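Local coordinates for proteasome assembly chaperone family protein (Thermoplasma acidophilum, PDB 3GAA), which is of unknown function but belongs to the PAC2 family and is therefore probably related to proteasome assembly chaperones, at residues A[198-201]-A[202-206]. Sequence-based numbering, arbitrary orientation.
Sequences AVLS and IIEAI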
loop_
_atom_site.group_PDB
_atom_site.type_symbol
_atom_site.label_atom_id
_atom_site.label_comp_id
_atom_site.label_asym_id
_atom_site.label_seq_id
_atom_site.Cartn_x
_atom_site.Cartn_y
_atom_site.Cartn_z
ATOM N N ALA A 198 37.751 31.136 -15.872
ATOM C CA ALA A 198 36.640 30.271 -16.250
ATOM C C ALA A 198 35.436 30.693 -15.385
ATOM O O ALA A 198 34.387 31.110 -15.880
ATOM C CB ALA A 198 36.995 28.816 -16.037
ATOM N N VAL A 199 35.625 30.663 -14.082
ATOM C CA VAL A 199 34.592 31.069 -13.213
ATOM C C VAL A 199 34.111 32.509 -13.496
ATOM O O VAL A 199 32.952 32.750 -13.549
ATOM C CB VAL A 199 35.027 30.883 -11.757
ATOM C CG1 VAL A 199 33.940 31.467 -10.784
ATOM C CG2 VAL A 199 35.225 29.398 -11.513
ATOM N N LEU A 200 35.017 33.450 -13.700
ATOM C CA LEU A 200 34.624 34.814 -13.978
ATOM C C LEU A 200 33.701 34.924 -15.180
ATOM O O LEU A 200 32.682 35.556 -15.080
ATOM C CB LEU A 200 35.838 35.694 -14.149
ATOM C CG LEU A 200 35.513 37.105 -14.649
ATOM C CD1 LEU A 200 34.534 37.872 -13.695
ATOM C CD2 LEU A 200 36.822 37.824 -14.834
ATOM N N SER A 201 33.998 34.256 -16.282
ATOM C CA SER A 201 33.124 34.317 -17.458
ATOM C C SER A 201 31.710 33.814 -17.251
ATOM O O SER A 201 30.731 34.389 -17.835
ATOM C CB SER A 201 33.677 33.453 -18.530
ATOM O OG SER A 201 34.974 33.874 -18.819
ATOM N N ILE A 202 31.617 32.710 -16.492
ATOM C CA ILE A 202 30.346 32.097 -16.185
ATOM C C ILE A 202 29.553 33.078 -15.348
ATOM O O ILE A 202 28.360 33.254 -15.594
ATOM C CB ILE A 202 30.501 30.730 -15.424
ATOM C CG1 ILE A 202 30.068 29.497 -16.258
ATOM C CG2 ILE A 202 29.576 30.678 -14.198
ATOM C CD1 ILE A 202 30.827 29.209 -17.506
ATOM N N ILE A 203 30.208 33.735 -14.375
ATOM C CA ILE A 203 29.525 34.726 -13.518
ATOM C C ILE A 203 29.048 35.937 -14.341
ATOM O O ILE A 203 28.035 36.571 -14.046
ATOM C CB ILE A 203 30.390 35.232 -12.286
ATOM C CG1 ILE A 203 30.584 34.153 -11.221
ATOM C CG2 ILE A 203 29.691 36.340 -11.598
ATOM C CD1 ILE A 203 29.376 33.368 -10.988
ATOM N N GLU A 204 29.785 36.273 -15.371
ATOM C CA GLU A 204 29.384 37.388 -16.174
ATOM C C GLU A 204 28.235 36.988 -17.063
ATOM O O GLU A 204 27.344 37.799 -17.311
ATOM C CB GLU A 204 30.542 37.824 -17.035
ATOM C CG GLU A 204 31.624 38.542 -16.290
ATOM C CD GLU A 204 32.586 39.337 -17.214
ATOM O OE1 GLU A 204 32.301 39.497 -18.449
ATOM O OE2 GLU A 204 33.625 39.828 -16.674
ATOM N N ALA A 205 28.289 35.756 -17.584
ATOM C CA ALA A 205 27.147 35.139 -18.314
ATOM C C ALA A 205 25.879 35.273 -17.459
ATOM O O ALA A 205 24.887 35.872 -17.862
ATOM C CB ALA A 205 27.424 33.679 -18.625
ATOM N N ILE A 206 25.945 34.782 -16.239
ATOM C CA ILE A 206 24.794 34.869 -15.398
ATOM C C ILE A 206 24.302 36.303 -15.195
ATOM O O ILE A 206 23.100 36.522 -15.207
ATOM C CB ILE A 206 25.049 34.221 -14.095
ATOM C CG1 ILE A 206 25.130 32.719 -14.306
ATOM C CG2 ILE A 206 23.950 34.554 -13.115
ATOM C CD1 ILE A 206 25.620 32.089 -13.071
#
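Leu-200 lays its isobutyl end obliquely across the side chain of Glu-204, one helical turn on, with CD1 of Leu-200 4.0 Å from CG of Glu-204 and 3.7 Å from its OE2. The leucine reaches this far because its CG stands opposite the backbone N (chi1 171°), while the glutamate runs extended beyond CG. A long, flexible acid suits this outer side of the helix: its CG methylene lies against CD1 of the leucine, and one carboxylate oxygen, OE2, rests beside the same methyl, on a residue that is itself exposed to solvent. An alanine in place of Leu-200 takes away CG and both methyls, so CG and OE2 of Glu-204 would probably lose the apolar surface beside them and the acid chain would be freer to turn. On another side, Val-199 and Ile-203 meet more loosely, CG1 to CG1 at 4.3 Å. Successive i to i+4 backbone bonds run beneath, from Ile-202 N to Ala-198 O (3.3 Å) through to Ala-205 N and Ser-201 O (2.8 Å). The hydroxyl of Ser-201 is hydrogen-bonded to the carbonyl of Gly-197, which satisfies its polar end within the helix. Small Ala-198 packs against Thr-187 and Thr-189 of strand 181-190, whereas branched Ile-202 and Ile-203 both touch Met-125 of strand 121-130 and also meet helix 39-51, at Ala-43 and Ile-47 respectively, packing helix 196-210 onto the central mixed sheet.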